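Local coordinates for cellulose binding domain-containing protein (Clostridium clariflavum, PDB 4B96), which probably binds cellulose through its calcium-bearing family 3b carbohydrate-binding module, the part present here, within a biomass-sensing system, at residues H9-Q14 / F115-D120; F25-T30 / I35-V40; Y74-S79 / H83-V88; K135-V138 / K143-W146. One frame throughout, in Å; residues are numbered along the deposited sequence.

Contact 1: residues H9-Q14 / F115-D120; sequences HYNEQQ and FNQEDD. With CA (calcium ion), chain E.
A single amide-to-carbonyl hydrogen bond, Gln117 to Gln13, ties the loop that follows strand 5-9 to the turn that carries the calcium ion. Gln117 NE2 lies 2.9 Å from Gln13 O, with a fairly straight N-H path (155°), but it comes in from above the plane of that carbonyl. The same NE2 also donates to Ser15 O, so two backbone oxygens hold the amide of Gln117 in its rotation. Its CG stands anti to the carbonyl carbon (chi1 -58°) and the chain runs extended beyond it, which carries the amide across to the loop. At the oxygen end of this amide, Asn11 ND2 is 3.7 Å from Gln117 OE1, too far for a bond, and Asn11 has two conformers. Within this CBM3 module, residues 115-120 wrap round the calcium: Asn116 O binds it at 2.2 Å, Asp119 and Asp120 each give OD1, Lys47 O comes from strand 40-47, and three waters bring the ligands to seven. Those waters are held in turn by Asn116 N, Asp119 OD2 and Asp120 OD2, so each carboxylate grips the ion both directly and through water. Asn116 OD1 accepts from Glu118 N at 3.1 Å, an Asx turn that folds the chain between the first ligand and the two aspartates.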
# COMPACT_ATOMS: atom_id res chain seq x y z
N HIS A 9 0.22 13.66 -0.28
CA HIS A 9 0.09 14.29 -1.58
C HIS A 9 -0.94 15.38 -1.43
O HIS A 9 -1.86 15.27 -0.59
CB HIS A 9 -0.40 13.24 -2.58
CG HIS A 9 -0.94 13.80 -3.87
ND1 HIS A 9 -0.18 14.62 -4.71
CD2 HIS A 9 -2.13 13.61 -4.51
CE1 HIS A 9 -0.90 14.91 -5.79
NE2 HIS A 9 -2.08 14.32 -5.69
N TYR A 10 -0.79 16.43 -2.24
CA TYR A 10 -1.83 17.42 -2.32
C TYR A 10 -1.94 17.84 -3.75
O TYR A 10 -0.95 18.10 -4.41
CB TYR A 10 -1.54 18.67 -1.44
CG TYR A 10 -2.64 19.70 -1.62
CD1 TYR A 10 -3.99 19.32 -1.46
CD2 TYR A 10 -2.37 21.02 -2.00
CE1 TYR A 10 -5.03 20.20 -1.64
CE2 TYR A 10 -3.42 21.94 -2.17
CZ TYR A 10 -4.74 21.52 -2.01
OH TYR A 10 -5.80 22.39 -2.19
N ASN A 11 -3.14 17.90 -4.30
CA ASN A 11 -3.30 18.35 -5.69
C ASN A 11 -4.08 19.67 -5.77
O ASN A 11 -5.31 19.71 -5.57
CB ASN A 11 -4.04 17.29 -6.53
CG ASN A 11 -3.79 17.42 -8.05
OD1 ASN A 11 -3.64 18.55 -8.57
ND2 ASN A 11 -3.74 16.25 -8.77
N GLU A 12 -3.37 20.75 -6.10
CA GLU A 12 -3.91 22.09 -6.11
C GLU A 12 -4.95 22.28 -7.19
O GLU A 12 -5.73 23.21 -7.12
CB GLU A 12 -2.77 23.11 -6.35
CG GLU A 12 -1.79 23.22 -5.19
CD GLU A 12 -0.70 22.13 -5.18
OE1 GLU A 12 -0.63 21.30 -6.10
OE2 GLU A 12 0.13 22.11 -4.25
N GLN A 13 -4.93 21.42 -8.21
CA GLN A 13 -5.89 21.47 -9.31
C GLN A 13 -6.95 20.40 -9.14
O GLN A 13 -6.76 19.25 -9.62
CB GLN A 13 -5.22 21.18 -10.66
CG GLN A 13 -3.96 22.01 -10.98
CD GLN A 13 -4.30 23.39 -11.47
OE1 GLN A 13 -5.44 23.67 -11.81
NE2 GLN A 13 -3.30 24.27 -11.49
N GLN A 14 -8.06 20.74 -8.52
CA GLN A 14 -9.06 19.70 -8.27
C GLN A 14 -10.21 19.71 -9.28
O GLN A 14 -11.13 18.93 -9.15
CB GLN A 14 -9.55 19.75 -6.82
CG GLN A 14 -8.49 19.15 -5.88
CD GLN A 14 -8.98 19.02 -4.48
OE1 GLN A 14 -10.20 19.02 -4.23
NE2 GLN A 14 -8.04 18.89 -3.53
N PHE A 115 -5.82 18.24 -19.60
CA PHE A 115 -6.06 16.86 -19.17
C PHE A 115 -7.51 16.70 -18.67
O PHE A 115 -8.14 17.68 -18.26
CB PHE A 115 -5.17 16.51 -17.97
CG PHE A 115 -3.72 16.56 -18.26
CD1 PHE A 115 -3.10 15.53 -18.98
CD2 PHE A 115 -2.93 17.60 -17.76
CE1 PHE A 115 -1.70 15.55 -19.22
CE2 PHE A 115 -1.54 17.64 -18.00
CZ PHE A 115 -0.91 16.61 -18.73
N ASN A 116 -7.99 15.45 -18.67
CA ASN A 116 -9.19 15.07 -17.94
C ASN A 116 -8.70 14.17 -16.82
O ASN A 116 -8.25 13.03 -17.06
CB ASN A 116 -10.13 14.28 -18.88
CG ASN A 116 -11.32 13.65 -18.11
OD1 ASN A 116 -11.59 13.98 -16.95
ND2 ASN A 116 -12.02 12.71 -18.76
N GLN A 117 -8.75 14.67 -15.59
CA GLN A 117 -8.16 13.98 -14.49
C GLN A 117 -9.07 12.91 -13.91
O GLN A 117 -8.66 12.14 -13.03
CB GLN A 117 -7.88 14.98 -13.37
CG GLN A 117 -6.97 16.11 -13.80
CD GLN A 117 -6.39 16.86 -12.58
OE1 GLN A 117 -5.43 16.41 -12.01
NE2 GLN A 117 -6.99 17.98 -12.21
N GLU A 118 -10.30 12.89 -14.38
CA GLU A 118 -11.33 12.04 -13.75
C GLU A 118 -10.98 10.55 -13.73
O GLU A 118 -11.40 9.84 -12.83
CB GLU A 118 -12.69 12.24 -14.39
CG GLU A 118 -13.81 11.60 -13.52
CD GLU A 118 -15.22 11.84 -14.07
OE1 GLU A 118 -15.37 11.96 -15.33
OE2 GLU A 118 -16.16 11.91 -13.23
N ASP A 119 -10.22 10.09 -14.73
CA ASP A 119 -9.91 8.68 -14.85
C ASP A 119 -8.46 8.41 -14.47
O ASP A 119 -7.90 7.35 -14.82
CB ASP A 119 -10.21 8.25 -16.30
CG ASP A 119 -9.50 9.16 -17.36
OD1 ASP A 119 -8.60 10.02 -17.01
OD2 ASP A 119 -9.83 9.00 -18.57
N ASP A 120 -7.82 9.34 -13.74
CA ASP A 120 -6.42 9.16 -13.37
C ASP A 120 -6.33 8.48 -12.01
O ASP A 120 -6.89 8.98 -10.99
CB ASP A 120 -5.70 10.53 -13.28
CG ASP A 120 -5.60 11.24 -14.61
OD1 ASP A 120 -5.86 10.63 -15.68
OD2 ASP A 120 -5.22 12.44 -14.60
CA CA E . -6.81 11.49 -17.79
O HOH W 1 -6.49 13.14 -19.62
O HOH W 2 -8.21 10.61 -19.80
O HOH W 3 -4.99 12.88 -17.17

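Contact 2: residues F25-T30 / I35-V40; sequences FVIENT and IDLRNV
The flat amide of Asn29 has the delta end of Ile35 over one face: Ile35 CD1 sits 3.5 Å above Asn29 CG, almost on the plane normal, and Ile35 CG1 is 3.6 Å from Asn29 ND2. The polar rim of the amide is occupied by backbone: Asn29 ND2 donates to Ile95 O and to Ser33 O, and Asn29 OD1 accepts from Gly31 N. Gripped by three bonds, the amide cannot easily turn, and it presents a fixed surface to the isoleucine. A second flat group, the guanidinium of Arg38, meets the carboxylate of Asp36 at its edge and in plane. The grip is side-on, with Arg38 NE 3.1 Å from Asp36 OD1 along a nearly straight path (174°) and Arg38 NH2 2.8 Å from Asp36 OD2. Asp36 OD1 also takes Arg38 N from above its plane, an Asx turn leading into the 3-10 segment 37-38. Further along, the contact is purely apolar. Ile27, given in one of two conformers, sends CD1 tip to tip with Val40 CG1 at 4.1 Å, while Leu37 CD2 slides past the same methyl at 4.0 Å. Ile27 CG1 is anti to the carbonyl carbon (chi1 -61°), and the extended chain beyond it takes CD1 to both partners. Strand 20-29 belongs to one five-stranded sheet and Val40 opens strand 40-47 of the other, so Ile27 and Val40 bridge the core between the facing sheets, as in the jelly-roll beta sandwich of CBM3 modules.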
# COMPACT_ATOMS: atom_id res chain seq x y z
N PHE A 25 4.21 16.01 -3.57
CA PHE A 25 4.23 15.03 -2.49
C PHE A 25 5.24 15.39 -1.41
O PHE A 25 6.15 16.23 -1.63
CB PHE A 25 4.50 13.62 -3.02
CG PHE A 25 5.81 13.46 -3.75
CD1 PHE A 25 6.98 13.13 -3.04
CD2 PHE A 25 5.86 13.54 -5.16
CE1 PHE A 25 8.20 12.95 -3.70
CE2 PHE A 25 7.07 13.33 -5.84
CZ PHE A 25 8.26 13.08 -5.10
N VAL A 26 5.02 14.77 -0.25
CA VAL A 26 5.97 14.84 0.84
C VAL A 26 6.32 13.41 1.21
O VAL A 26 5.45 12.58 1.45
CB VAL A 26 5.34 15.51 2.08
CG1 VAL A 26 6.37 15.58 3.25
CG2 VAL A 26 4.83 16.91 1.72
N ILE A 27 7.60 13.08 1.19
CA ILE A 27 8.00 11.77 1.71
C ILE A 27 8.46 12.03 3.10
O ILE A 27 9.38 12.84 3.30
CB ILE A 27 9.21 11.21 0.99
CG1 ILE A 27 8.94 11.00 -0.49
CG2 ILE A 27 9.68 9.88 1.67
CD1 ILE A 27 10.17 10.59 -1.20
N GLU A 28 7.86 11.34 4.05
CA GLU A 28 8.22 11.44 5.44
C GLU A 28 9.17 10.27 5.78
O GLU A 28 8.95 9.13 5.35
CB GLU A 28 6.96 11.38 6.32
CG GLU A 28 5.95 12.49 6.07
CD GLU A 28 4.83 12.54 7.14
OE1 GLU A 28 4.42 11.47 7.61
OE2 GLU A 28 4.36 13.64 7.51
N ASN A 29 10.22 10.57 6.55
CA ASN A 29 11.14 9.53 7.04
C ASN A 29 10.72 9.17 8.47
O ASN A 29 10.96 9.94 9.38
CB ASN A 29 12.59 10.03 7.01
CG ASN A 29 13.59 8.99 7.46
OD1 ASN A 29 13.24 7.96 8.09
ND2 ASN A 29 14.88 9.26 7.17
N THR A 30 10.10 8.00 8.64
CA THR A 30 9.63 7.58 9.97
C THR A 30 10.59 6.62 10.65
O THR A 30 10.27 6.08 11.71
CB THR A 30 8.27 6.87 9.87
OG1 THR A 30 8.39 5.74 8.97
CG2 THR A 30 7.20 7.82 9.34
N ILE A 35 17.49 8.51 4.67
CA ILE A 35 17.03 7.86 3.44
C ILE A 35 17.71 8.46 2.22
O ILE A 35 17.61 9.67 1.98
CB ILE A 35 15.52 7.99 3.28
CG1 ILE A 35 14.85 7.09 4.32
CG2 ILE A 35 15.07 7.53 1.84
CD1 ILE A 35 13.34 7.30 4.41
N ASP A 36 18.42 7.61 1.47
CA ASP A 36 19.12 8.08 0.27
C ASP A 36 18.16 8.18 -0.92
O ASP A 36 17.77 7.14 -1.49
CB ASP A 36 20.24 7.10 -0.05
CG ASP A 36 21.15 7.59 -1.17
OD1 ASP A 36 20.85 8.65 -1.79
OD2 ASP A 36 22.16 6.91 -1.42
N LEU A 37 17.77 9.40 -1.30
CA LEU A 37 16.80 9.57 -2.38
C LEU A 37 17.36 9.14 -3.76
O LEU A 37 16.61 9.02 -4.73
CB LEU A 37 16.32 11.02 -2.44
CG LEU A 37 15.40 11.39 -1.27
CD1 LEU A 37 14.94 12.80 -1.43
CD2 LEU A 37 14.20 10.47 -1.29
N ARG A 38 18.65 8.92 -3.84
CA ARG A 38 19.19 8.39 -5.11
C ARG A 38 18.64 6.99 -5.42
O ARG A 38 18.70 6.53 -6.54
CB ARG A 38 20.71 8.35 -5.10
CG ARG A 38 21.32 9.76 -5.15
CD ARG A 38 22.84 9.68 -5.04
NE ARG A 38 23.19 8.94 -3.82
CZ ARG A 38 24.40 8.45 -3.54
NH1 ARG A 38 25.40 8.61 -4.41
NH2 ARG A 38 24.60 7.81 -2.40
N ASN A 39 18.09 6.32 -4.41
CA ASN A 39 17.52 5.00 -4.63
C ASN A 39 16.00 4.99 -4.62
O ASN A 39 15.40 3.91 -4.57
CB ASN A 39 18.01 4.05 -3.56
CG ASN A 39 19.50 3.86 -3.61
OD1 ASN A 39 20.11 3.85 -4.68
ND2 ASN A 39 20.10 3.70 -2.44
N VAL A 40 15.38 6.17 -4.69
CA VAL A 40 13.95 6.29 -4.52
C VAL A 40 13.25 6.74 -5.77
O VAL A 40 13.68 7.68 -6.41
CB VAL A 40 13.64 7.29 -3.37
CG1 VAL A 40 12.16 7.66 -3.32
CG2 VAL A 40 14.12 6.69 -2.04

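Contact 3: residues Y74-S79 / H83-V88; sequences YNIRQS and HKYLEV
Tyr74 N donates to Tyr85 O at 2.9 Å, and Tyr85 N returns the bond to Tyr74 O at 3.0 Å, making an antiparallel hydrogen-bonded pair in the hairpin of strands 69-75 and 83-90. Ile76 N adds a third bond, nearly straight, to His83 O at 3.0 Å. Between them, Asn75 and Lys84 form a non-hydrogen-bonded pair; their side chains run alongside each other on the opposite face from the tyrosines, and Lys84 NZ goes on to Asp48 O. The rings of Tyr74 and Tyr85 are near parallel (planes at 27°) but slid apart, so they hardly overlap. What lies over the face of the Tyr85 ring is Tyr74 CB, a CH-pi contact 3.9 Å from the centroid. Ile76 CG1 fits at the edge of that ring, 3.7 Å from Tyr85 CD2. Tyr85 reaches this place because its CG stands between the backbone N and the carbonyl carbon (chi1 53°), which swings the ring over toward the neighbouring strand. Glu87 CB packs obliquely on Tyr74 CE1, and Glu87 OE1 makes a salt bridge to Arg43, which also has a cation-pi contact with Tyr85. One water joins Tyr74 OH to Glu87 OE2, and another joins Tyr85 OH to Asn75 O. Carbon contacts and the cation-pi contact of Arg43 with Tyr85 thus help set the rings, while their hydroxyls are linked across the strands through water; the nearby arginine probably favours an ionised Glu87.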
# COMPACT_ATOMS: atom_id res chain seq x y z
N TYR A 74 6.17 7.08 -18.39
CA TYR A 74 6.29 5.72 -18.95
C TYR A 74 4.91 5.15 -19.22
O TYR A 74 3.94 5.44 -18.48
CB TYR A 74 6.99 4.79 -17.92
CG TYR A 74 8.40 5.17 -17.62
CD1 TYR A 74 8.68 6.11 -16.61
CD2 TYR A 74 9.47 4.60 -18.34
CE1 TYR A 74 9.98 6.44 -16.33
CE2 TYR A 74 10.78 4.97 -18.07
CZ TYR A 74 11.01 5.89 -17.04
OH TYR A 74 12.28 6.26 -16.73
N ASN A 75 4.81 4.29 -20.23
CA ASN A 75 3.62 3.45 -20.39
C ASN A 75 3.62 2.23 -19.49
O ASN A 75 4.66 1.60 -19.27
CB ASN A 75 3.52 2.98 -21.84
CG ASN A 75 2.77 3.98 -22.68
OD1 ASN A 75 3.35 4.92 -23.18
ND2 ASN A 75 1.45 3.82 -22.76
N ILE A 76 2.46 1.87 -18.98
CA ILE A 76 2.38 0.70 -18.12
C ILE A 76 2.56 -0.60 -18.92
O ILE A 76 3.32 -1.50 -18.52
CB ILE A 76 1.08 0.70 -17.27
CG1 ILE A 76 1.20 1.84 -16.26
CG2 ILE A 76 0.84 -0.73 -16.59
CD1 ILE A 76 -0.08 2.08 -15.49
N ARG A 77 1.90 -0.71 -20.06
CA ARG A 77 2.34 -1.76 -21.02
C ARG A 77 2.32 -1.21 -22.47
O ARG A 77 1.78 -0.13 -22.71
CB ARG A 77 1.50 -3.06 -20.91
CG ARG A 77 1.00 -3.41 -19.51
CD ARG A 77 1.96 -4.30 -18.74
NE ARG A 77 1.51 -4.46 -17.35
CZ ARG A 77 2.32 -4.48 -16.28
NH1 ARG A 77 3.64 -4.36 -16.44
NH2 ARG A 77 1.82 -4.62 -15.05
N GLN A 78 2.92 -1.92 -23.42
CA GLN A 78 2.64 -1.62 -24.83
C GLN A 78 1.19 -2.06 -25.06
O GLN A 78 0.93 -3.24 -25.32
CB GLN A 78 3.55 -2.38 -25.78
CG GLN A 78 5.04 -2.18 -25.57
CD GLN A 78 5.85 -3.19 -26.36
OE1 GLN A 78 5.31 -3.94 -27.18
NE2 GLN A 78 7.16 -3.22 -26.11
N SER A 79 0.28 -1.10 -24.93
CA SER A 79 -1.16 -1.33 -24.67
C SER A 79 -1.65 -1.33 -23.16
O SER A 79 -1.18 -2.08 -22.28
CB SER A 79 -1.77 -2.47 -25.51
OG SER A 79 -2.71 -1.95 -26.44
N HIS A 83 -2.55 4.42 -20.59
CA HIS A 83 -2.25 4.15 -19.15
C HIS A 83 -0.79 4.35 -18.82
O HIS A 83 0.08 3.63 -19.31
CB HIS A 83 -2.70 2.73 -18.78
CG HIS A 83 -4.19 2.58 -18.74
ND1 HIS A 83 -4.93 2.23 -19.84
CD2 HIS A 83 -5.08 2.79 -17.74
CE1 HIS A 83 -6.21 2.18 -19.52
NE2 HIS A 83 -6.33 2.53 -18.25
N LYS A 84 -0.51 5.35 -18.00
CA LYS A 84 0.85 5.85 -17.85
C LYS A 84 1.14 6.11 -16.39
O LYS A 84 0.23 6.15 -15.55
CB LYS A 84 0.97 7.22 -18.58
CG LYS A 84 0.94 7.02 -20.15
CD LYS A 84 0.89 8.34 -20.84
CE LYS A 84 0.80 8.09 -22.35
NZ LYS A 84 0.64 9.39 -22.98
N TYR A 85 2.41 6.37 -16.11
CA TYR A 85 2.80 7.01 -14.86
C TYR A 85 3.92 7.99 -15.12
O TYR A 85 4.75 7.79 -15.99
CB TYR A 85 3.22 6.01 -13.76
CG TYR A 85 4.30 5.00 -14.16
CD1 TYR A 85 5.67 5.30 -14.00
CD2 TYR A 85 3.95 3.76 -14.68
CE1 TYR A 85 6.68 4.39 -14.33
CE2 TYR A 85 4.96 2.82 -15.04
CZ TYR A 85 6.32 3.16 -14.84
OH TYR A 85 7.30 2.27 -15.16
N LEU A 86 3.93 9.05 -14.34
CA LEU A 86 5.10 9.89 -14.22
C LEU A 86 5.95 9.25 -13.12
O LEU A 86 5.44 8.92 -12.04
CB LEU A 86 4.71 11.28 -13.74
CG LEU A 86 5.84 12.20 -13.22
CD1 LEU A 86 6.68 12.68 -14.37
CD2 LEU A 86 5.25 13.40 -12.46
N GLU A 87 7.23 9.06 -13.40
CA GLU A 87 8.16 8.66 -12.38
C GLU A 87 9.14 9.77 -12.01
O GLU A 87 9.93 10.27 -12.88
CB GLU A 87 8.95 7.47 -12.89
CG GLU A 87 9.86 6.92 -11.78
CD GLU A 87 10.37 5.55 -12.16
OE1 GLU A 87 9.67 4.52 -11.87
OE2 GLU A 87 11.47 5.51 -12.78
N VAL A 88 9.12 10.15 -10.75
CA VAL A 88 10.02 11.17 -10.21
C VAL A 88 11.22 10.47 -9.53
O VAL A 88 11.03 9.57 -8.72
CB VAL A 88 9.30 12.06 -9.18
CG1 VAL A 88 10.27 13.11 -8.58
CG2 VAL A 88 8.09 12.80 -9.88
O HOH W 4 12.77 7.36 -14.20
O HOH W 5 6.38 0.47 -17.29

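Contact 4: residues K135-V138 / K143-W146; sequences KMTV and KLVW
Val138 lays its CB and CG2 against Trp146 CB, each at 3.8 Å, on the inner face of the hairpin formed by strands 136-140 and 143-146. The turn-side neighbour, Val145, also faces Val138, a classic beta bulge: Val138 O takes a straight bond from Val145 N at 2.7 Å and a weak one from Trp146 N at 3.4 Å. Val138 N in turn donates to Trp146 O at 3.0 Å. The short strand axes run at 123°, well off antiparallel, consistent with the twist a bulge brings. Val145 CG2 meets Val138 CG1 obliquely, while Leu144 CD1 comes across Thr137 CB at about a right angle, 3.6 Å away. Leu144 has its CG anti to the backbone N (chi1 173°), which brings that methyl back over the partner strand. Thr137 OG1 is engaged elsewhere, with Tyr45 OH and Tyr139 OH. On the inner side Leu7 of strand 5-9, in the facing sheet, touches both Val138 and Trp146, and Tyr151 of the second subunit packs on Val145. The indole is turned with NE1 toward Trp133 O, its hydrogen-bond partner, and Trp146 CD1 at the ring edge lies 3.2 Å from Met136 O, a buried carbonyl oxygen that has no hydrogen-bond partner in the model.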
# COMPACT_ATOMS: atom_id res chain seq x y z
N LYS A 135 -2.54 6.08 -3.36
CA LYS A 135 -2.67 5.86 -4.81
C LYS A 135 -1.52 6.47 -5.57
O LYS A 135 -1.48 6.47 -6.80
CB LYS A 135 -4.05 6.33 -5.36
CG LYS A 135 -5.21 5.52 -4.68
CD LYS A 135 -6.55 5.92 -5.29
CE LYS A 135 -6.78 5.20 -6.63
NZ LYS A 135 -7.93 5.84 -7.34
N MET A 136 -0.51 6.93 -4.85
CA MET A 136 0.79 7.15 -5.47
C MET A 136 1.76 6.14 -4.88
O MET A 136 1.59 5.78 -3.71
CB MET A 136 1.32 8.59 -5.21
CG MET A 136 0.51 9.62 -6.04
SD MET A 136 1.04 11.29 -5.59
CE MET A 136 2.75 11.36 -6.09
N THR A 137 2.74 5.67 -5.66
CA THR A 137 3.65 4.64 -5.12
C THR A 137 5.09 5.13 -4.88
O THR A 137 5.57 6.03 -5.55
CB THR A 137 3.71 3.42 -6.03
OG1 THR A 137 3.91 3.83 -7.38
CG2 THR A 137 2.33 2.65 -5.95
N VAL A 138 5.79 4.46 -3.95
CA VAL A 138 7.19 4.78 -3.70
C VAL A 138 7.96 3.46 -3.74
O VAL A 138 7.49 2.43 -3.21
CB VAL A 138 7.41 5.45 -2.28
CG1 VAL A 138 8.87 5.90 -2.16
CG2 VAL A 138 6.49 6.64 -2.12
N LYS A 143 12.02 -1.93 -4.96
CA LYS A 143 11.04 -2.60 -4.09
C LYS A 143 9.87 -1.62 -3.73
O LYS A 143 10.10 -0.47 -3.37
CB LYS A 143 11.74 -3.14 -2.83
CG LYS A 143 11.05 -4.34 -2.25
CD LYS A 143 11.87 -5.02 -1.16
CE LYS A 143 13.41 -4.93 -1.38
NZ LYS A 143 14.19 -5.59 -0.26
N LEU A 144 8.61 -2.07 -3.84
CA LEU A 144 7.47 -1.18 -3.62
C LEU A 144 7.33 -1.00 -2.11
O LEU A 144 7.19 -2.00 -1.38
CB LEU A 144 6.18 -1.85 -4.16
CG LEU A 144 4.87 -1.11 -3.85
CD1 LEU A 144 4.85 0.35 -4.43
CD2 LEU A 144 3.71 -1.95 -4.48
N VAL A 145 7.44 0.23 -1.59
CA VAL A 145 7.46 0.43 -0.14
C VAL A 145 6.28 1.26 0.35
O VAL A 145 6.13 1.47 1.55
CB VAL A 145 8.78 1.06 0.38
CG1 VAL A 145 9.95 0.14 0.05
CG2 VAL A 145 8.97 2.49 -0.23
N TRP A 146 5.42 1.71 -0.58
CA TRP A 146 4.30 2.55 -0.21
C TRP A 146 3.36 2.58 -1.38
O TRP A 146 3.80 2.75 -2.53
CB TRP A 146 4.75 4.03 0.05
CG TRP A 146 3.54 4.91 0.29
CD1 TRP A 146 2.80 5.62 -0.70
CD2 TRP A 146 2.85 5.12 1.52
NE1 TRP A 146 1.71 6.22 -0.10
CE2 TRP A 146 1.72 5.94 1.24
CE3 TRP A 146 3.08 4.72 2.86
CZ2 TRP A 146 0.85 6.38 2.24
CZ3 TRP A 146 2.17 5.11 3.85
CH2 TRP A 146 1.08 5.96 3.54

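How the contacts relate
Contacts 3 and 4 are hairpins holding the two outermost strands, 69-75 and 143-146, of one sheet, their centres about 15 Å apart. Contact 2 joins that sheet to the facing one and touches both: Phe25 CZ is 4.0 Å from Val88 CG1 of contact 3, and Phe25 CD2 is 3.9 Å from Met136 CE of contact 4. Met136 also leads to contact 1, its SD lying 3.6 Å from His9 CG. The calcium ion lies in contact 1, whose centre is about 23 Å from that of contact 2, on the opposite side of the molecule's centre. Contact 3 comes near the site at His83, whose side chain is about 4 Å from that of Lys47, which binds the ion through its backbone oxygen.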